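4'-phospho-dehydrooxetanocin synthase (Bacillus megaterium, PDB 5UL3) catalyses the oxidative ring contraction of dAMP to an oxetane aldehyde in oxetanocin A biosynthesis, using S-adenosylmethionine, a [4Fe-4S] cluster and cobalamin. Local coordinates at residues A[476-481]-A[542-547]; A[565-570]-A[584-589]. All coordinates share one frame; numbering follows the deposited sequence.

Contact 1 (A[476-481]-A[542-547]). With EDO (1,2-ethanediol), chain Y.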
loop_
_atom_site.group_PDB
_atom_site.type_symbol
_atom_site.label_atom_id
_atom_site.label_comp_id
_atom_site.label_asym_id
_atom_site.label_seq_id
_atom_site.Cartn_x
_atom_site.Cartn_y
_atom_site.Cartn_z
ATOM N N PHE A 476 21.132 -5.626 -6.328
ATOM C CA PHE A 476 22.294 -5.587 -5.448
ATOM C C PHE A 476 21.888 -5.860 -4.003
ATOM O O PHE A 476 20.881 -5.335 -3.522
ATOM C CB PHE A 476 22.971 -4.217 -5.533
ATOM C CG PHE A 476 23.417 -3.834 -6.924
ATOM C CD1 PHE A 476 24.576 -4.380 -7.470
ATOM C CD2 PHE A 476 22.706 -2.901 -7.665
ATOM C CE1 PHE A 476 25.005 -4.020 -8.734
ATOM C CE2 PHE A 476 23.131 -2.537 -8.945
ATOM C CZ PHE A 476 24.286 -3.093 -9.476
ATOM N N ASP A 477 22.671 -6.681 -3.297
ATOM C CA ASP A 477 22.484 -6.782 -1.855
ATOM C C ASP A 477 23.846 -6.905 -1.188
ATOM O O ASP A 477 24.803 -7.411 -1.782
ATOM C CB ASP A 477 21.562 -7.943 -1.440
ATOM C CG ASP A 477 22.193 -9.319 -1.629
ATOM O OD1 ASP A 477 22.460 -9.695 -2.784
ATOM O OD2 ASP A 477 22.355 -10.048 -0.614
ATOM N N GLN A 478 23.910 -6.431 0.058
ATOM C CA GLN A 478 25.184 -6.134 0.698
ATOM C C GLN A 478 25.988 -7.387 1.020
ATOM O O GLN A 478 27.217 -7.306 1.120
ATOM C CB GLN A 478 24.945 -5.313 1.971
ATOM C CG GLN A 478 24.513 -3.859 1.718
ATOM C CD GLN A 478 23.006 -3.683 1.527
ATOM O OE1 GLN A 478 22.254 -4.653 1.403
ATOM N NE2 GLN A 478 22.566 -2.432 1.524
ATOM N N LEU A 479 25.343 -8.539 1.161
ATOM C CA LEU A 479 26.077 -9.755 1.488
ATOM C C LEU A 479 26.538 -10.522 0.256
ATOM O O LEU A 479 27.141 -11.590 0.405
ATOM C CB LEU A 479 25.222 -10.666 2.381
ATOM C CG LEU A 479 24.831 -10.006 3.707
ATOM C CD1 LEU A 479 24.008 -10.932 4.598
ATOM C CD2 LEU A 479 26.086 -9.527 4.434
ATOM N N MET A 480 26.293 -10.001 -0.947
ATOM C CA MET A 480 26.697 -10.683 -2.168
ATOM C C MET A 480 28.214 -10.648 -2.318
ATOM O O MET A 480 28.836 -9.587 -2.205
ATOM C CB MET A 480 26.059 -10.027 -3.394
ATOM C CG MET A 480 26.323 -10.777 -4.714
ATOM S SD MET A 480 25.789 -9.808 -6.147
ATOM C CE MET A 480 24.003 -9.718 -5.848
ATOM N N LYS A 481 28.797 -11.803 -2.606
ATOM C CA LYS A 481 30.235 -11.944 -2.801
ATOM C C LYS A 481 30.498 -12.311 -4.251
ATOM O O LYS A 481 29.971 -13.315 -4.745
ATOM C CB LYS A 481 30.810 -13.001 -1.856
ATOM C CG LYS A 481 30.836 -12.553 -0.405
ATOM C CD LYS A 481 31.577 -13.538 0.491
ATOM C CE LYS A 481 31.715 -12.969 1.894
ATOM N NZ LYS A 481 32.391 -13.924 2.812
ATOM N N ALA A 542 18.017 -1.700 -8.724
ATOM C CA ALA A 542 17.745 -1.387 -7.334
ATOM C C ALA A 542 18.728 -2.101 -6.408
ATOM O O ALA A 542 19.180 -3.212 -6.688
ATOM C CB ALA A 542 16.315 -1.787 -6.962
ATOM N N SER A 543 19.023 -1.458 -5.279
ATOM C CA SER A 543 19.874 -2.026 -4.239
ATOM C C SER A 543 19.088 -2.228 -2.956
ATOM O O SER A 543 18.150 -1.477 -2.645
ATOM C CB SER A 543 21.079 -1.137 -3.938
ATOM O OG SER A 543 21.951 -1.093 -5.044
ATOM N N MET A 544 19.492 -3.248 -2.207
ATOM C CA MET A 544 18.806 -3.621 -0.980
ATOM C C MET A 544 18.829 -2.482 0.027
ATOM O O MET A 544 19.879 -1.884 0.291
ATOM C CB MET A 544 19.466 -4.858 -0.368
ATOM C CG MET A 544 18.890 -5.259 0.994
ATOM S SD MET A 544 17.210 -5.904 0.924
ATOM C CE MET A 544 17.436 -7.451 0.067
ATOM N N GLU A 545 17.653 -2.169 0.561
ATOM C CA GLU A 545 17.492 -1.260 1.687
ATOM C C GLU A 545 17.085 -2.120 2.872
ATOM O O GLU A 545 16.077 -2.834 2.811
ATOM C CB GLU A 545 16.456 -0.171 1.383
ATOM C CG GLU A 545 16.963 0.838 0.365
ATOM C CD GLU A 545 15.875 1.762 -0.153
ATOM O OE1 GLU A 545 14.751 1.738 0.395
ATOM O OE2 GLU A 545 16.150 2.507 -1.119
ATOM N N ILE A 546 17.890 -2.094 3.922
ATOM C CA ILE A 546 17.759 -3.037 5.022
ATOM C C ILE A 546 16.917 -2.385 6.106
ATOM O O ILE A 546 17.358 -1.434 6.764
ATOM C CB ILE A 546 19.133 -3.468 5.547
ATOM C CG1 ILE A 546 19.969 -4.016 4.387
ATOM C CG2 ILE A 546 18.976 -4.507 6.637
ATOM C CD1 ILE A 546 21.370 -4.450 4.777
ATOM N N LEU A 547 15.697 -2.883 6.289
ATOM C CA LEU A 547 14.820 -2.280 7.277
ATOM C C LEU A 547 15.131 -2.829 8.662
ATOM O O LEU A 547 15.782 -3.869 8.818
ATOM C CB LEU A 547 13.348 -2.531 6.929
ATOM C CG LEU A 547 12.783 -1.936 5.635
ATOM C CD1 LEU A 547 11.295 -2.214 5.546
ATOM C CD2 LEU A 547 13.056 -0.443 5.529
HETATM C C1 EDO Y . 13.770 -3.360 -0.906
HETATM O O1 EDO Y . 15.051 -2.722 -0.871
HETATM C C2 EDO Y . 13.599 -4.222 0.335
HETATM O O2 EDO Y . 13.840 -3.440 1.508
#
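The carboxamide of Q478 is satisfied at one end only: NE2 donates to M544 O at 3.0 Å, whereas OE1 is buried without a polar partner. The contact lies in the partial TIM-barrel AdoMet radical domain, where the loop leaving strand 470-473 meets 542-547 through a single parallel beta bridge between F476 and S543. In that bridge F476 N gives a nearly straight bond (169°) to A542 O at 3.1 Å, and M544 N returns one to F476 O at 2.8 Å. Q478 then adds a side-chain bond to these backbone links. A bend at chi2 (86°) sets its CD over toward 542-547, and NE2 approaches M544 O from above the carbonyl plane, 36° out of it. Glutamine reaches M544 O with an N-H, but its OE1 is left against the carbons of M544 and I546. Q478 OE1 lies 3.3 Å from M544 CB; the Q478 and I546 side chains meet tip to tip, I546 CD1 3.5 Å from that oxygen. Nearer the barrel strand, S543 OG touches the F476 ring at CD2, 3.3 Å away, and is itself hydrogen-bonded to S594 of helix 588-617, against which the phenyl also packs. D477 directs its carboxylate elsewhere, to a salt bridge with R445 and a hydrogen bond from Y552, and meets M544 only through carbon. The side chain of E545, which binds S-adenosylmethionine, starts away from 476-481. Its backbone grips an ethanediol, probably from the crystallisation liquor, whose O2 donates to E545 O at 2.7 Å.

Contact 2 (A[565-570]-A[584-589]); sequences VNLIMN and SFVDKT. With EDO (1,2-ethanediol), chain Q.
A chi1 of -62° sets L567 CG beside the backbone N, and with CD1 anti to CA (chi2 173°) the other branch, CD2, is the one that meets the main chain of 584-586. That run of chain leads into the N-cap of helix 588-617, so the contact joins the loop after helix 551-563 to the start of a long helix, probably part of the C-terminal bundle. One backbone bond crosses: S584 N donates to L567 O at 2.7 Å, almost straight at 174°. Beside it the leucine branches divide the work. L567 CD2 rests 3.9 Å from V586 CA, while L567 CD1 is 4.3 Å from V586 CB, a looser touch between two compact apolar groups. Leucine fits here because its two methyls can meet the main chain of 584-586 and the V586 side chain, and V556 of helix 551-563 also packs against it. S584 O, buried with no polar partner, lies 3.8 Å from L567 CD2. On the more open side M569 curls toward S584, which was modelled in two conformers, so the approach of its hydroxyl to the M569 sulfur is doubtful. At the helix start, D587 is the N-cap: its short carboxylate can accept from a backbone N-H of the helix's first turn. D587 OD1 accepts from N590 N, and OD2 from G482 N. Two residues on, T589 OG1 shares a hydrogen bond with an ethanediol O2 at 2.9 Å.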
loop_
_atom_site.group_PDB
_atom_site.type_symbol
_atom_site.label_atom_id
_atom_site.label_comp_id
_atom_site.label_asym_id
_atom_site.label_seq_id
_atom_site.Cartn_x
_atom_site.Cartn_y
_atom_site.Cartn_z
ATOM N N VAL A 565 34.354 -6.959 10.315
ATOM C CA VAL A 565 34.247 -5.774 9.476
ATOM C C VAL A 565 32.996 -5.008 9.887
ATOM O O VAL A 565 31.990 -5.596 10.293
ATOM C CB VAL A 565 34.222 -6.145 7.973
ATOM C CG1 VAL A 565 33.071 -7.097 7.667
ATOM C CG2 VAL A 565 34.160 -4.896 7.094
ATOM N N ASN A 566 33.075 -3.684 9.814
ATOM C CA ASN A 566 31.925 -2.832 10.080
ATOM C C ASN A 566 31.183 -2.563 8.772
ATOM O O ASN A 566 31.745 -1.975 7.840
ATOM C CB ASN A 566 32.358 -1.529 10.750
ATOM C CG ASN A 566 32.208 -1.575 12.263
ATOM O OD1 ASN A 566 31.966 -2.636 12.845
ATOM N ND2 ASN A 566 32.346 -0.420 12.907
ATOM N N LEU A 567 29.929 -3.007 8.702
ATOM C CA LEU A 567 29.097 -2.811 7.525
ATOM C C LEU A 567 27.950 -1.841 7.753
ATOM O O LEU A 567 27.584 -1.112 6.832
ATOM C CB LEU A 567 28.524 -4.152 7.048
ATOM C CG LEU A 567 29.529 -5.214 6.595
ATOM C CD1 LEU A 567 28.840 -6.542 6.319
ATOM C CD2 LEU A 567 30.302 -4.753 5.371
ATOM N N ILE A 568 27.380 -1.810 8.953
ATOM C CA ILE A 568 26.266 -0.917 9.260
ATOM C C ILE A 568 26.830 0.405 9.760
ATOM O O ILE A 568 27.454 0.462 10.824
ATOM C CB ILE A 568 25.316 -1.542 10.293
ATOM C CG1 ILE A 568 24.786 -2.885 9.784
ATOM C CG2 ILE A 568 24.160 -0.588 10.594
ATOM C CD1 ILE A 568 23.862 -3.599 10.751
ATOM N N MET A 569 26.595 1.472 8.999
ATOM C CA MET A 569 27.095 2.799 9.330
ATOM C C MET A 569 26.250 3.414 10.451
ATOM O O MET A 569 25.446 2.738 11.102
ATOM C CB MET A 569 27.119 3.665 8.075
ATOM C CG MET A 569 27.831 3.008 6.897
ATOM S SD MET A 569 29.455 2.341 7.342
ATOM C CE MET A 569 30.326 3.842 7.798
ATOM N N ASN A 570 26.435 4.717 10.692
ATOM C CA ASN A 570 25.761 5.424 11.785
ATOM C C ASN A 570 25.994 4.706 13.116
ATOM O O ASN A 570 25.125 4.662 13.990
ATOM C CB ASN A 570 24.266 5.597 11.487
ATOM C CG ASN A 570 23.578 6.589 12.425
ATOM O OD1 ASN A 570 24.233 7.331 13.160
ATOM N ND2 ASN A 570 22.243 6.603 12.395
ATOM N N SER A 584 26.929 -0.788 4.282
ATOM C CA SER A 584 27.909 -0.950 3.217
ATOM C C SER A 584 27.945 -2.402 2.748
ATOM O O SER A 584 27.425 -3.309 3.401
ATOM C CB SER A 584 29.297 -0.508 3.683
ATOM O OG SER A 584 29.310 0.858 4.062
ATOM N N PHE A 585 28.573 -2.617 1.593
ATOM C CA PHE A 585 28.653 -3.940 0.986
ATOM C C PHE A 585 29.905 -4.665 1.457
ATOM O O PHE A 585 30.977 -4.066 1.546
ATOM C CB PHE A 585 28.681 -3.833 -0.541
ATOM C CG PHE A 585 27.352 -3.461 -1.155
ATOM C CD1 PHE A 585 26.798 -2.206 -0.949
ATOM C CD2 PHE A 585 26.681 -4.363 -1.953
ATOM C CE1 PHE A 585 25.572 -1.863 -1.516
ATOM C CE2 PHE A 585 25.450 -4.041 -2.522
ATOM C CZ PHE A 585 24.899 -2.780 -2.303
ATOM N N VAL A 586 29.762 -5.966 1.722
ATOM C CA VAL A 586 30.905 -6.772 2.140
ATOM C C VAL A 586 31.889 -6.952 0.988
ATOM O O VAL A 586 33.095 -7.126 1.216
ATOM C CB VAL A 586 30.432 -8.124 2.706
ATOM C CG1 VAL A 586 29.982 -9.067 1.590
ATOM C CG2 VAL A 586 31.539 -8.763 3.539
ATOM N N ASP A 587 31.406 -6.895 -0.255
ATOM C CA ASP A 587 32.248 -6.945 -1.449
ATOM C C ASP A 587 32.359 -5.525 -2.006
ATOM O O ASP A 587 31.385 -4.983 -2.539
ATOM C CB ASP A 587 31.646 -7.923 -2.460
ATOM C CG ASP A 587 32.486 -8.093 -3.713
ATOM O OD1 ASP A 587 32.885 -7.083 -4.332
ATOM O OD2 ASP A 587 32.711 -9.255 -4.102
ATOM N N LYS A 588 33.553 -4.923 -1.894
ATOM C CA LYS A 588 33.725 -3.517 -2.274
ATOM C C LYS A 588 33.413 -3.265 -3.743
ATOM O O LYS A 588 32.927 -2.184 -4.091
ATOM C CB LYS A 588 35.150 -3.044 -1.985
ATOM C CG LYS A 588 35.461 -2.733 -0.528
ATOM C CD LYS A 588 36.741 -1.895 -0.429
ATOM C CE LYS A 588 37.274 -1.822 0.995
ATOM N NZ LYS A 588 37.836 -3.127 1.450
ATOM N N THR A 589 33.713 -4.226 -4.620
ATOM C CA THR A 589 33.366 -4.067 -6.029
ATOM C C THR A 589 31.855 -3.952 -6.201
ATOM O O THR A 589 31.354 -3.021 -6.853
ATOM C CB THR A 589 33.903 -5.244 -6.844
ATOM O OG1 THR A 589 35.321 -5.361 -6.650
ATOM C CG2 THR A 589 33.635 -5.027 -8.312
HETATM C C1 EDO Q . 38.572 -2.167 -4.827
HETATM O O1 EDO Q . 38.071 -1.455 -3.688
HETATM C C2 EDO Q . 37.397 -2.681 -5.647
HETATM O O2 EDO Q . 37.796 -3.809 -6.430
#

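In the fold
Contacts 1 and 2 lie in series along the chain, their centres 10 Å apart, and meet directly. Q478 O and V586 N, 2.9 Å apart, probably form a hydrogen bond, so Q478 serves both contacts, its side-chain amide bonded to 542-547 and its carbonyl probably bonded to 584-589. The F585 ring also packs on 476-481, its CE2 3.5 Å from D477 O. Contact 1 is the buried one and nearer the chemistry: it holds E545, an S-adenosylmethionine-binding residue, and the M544 side chain is about 7 Å from that of E436, a second such residue, and about 9 Å from that of cluster-binding C318. Contact 2 lies at the surface, its F585 side chain about 9 Å from that of E545.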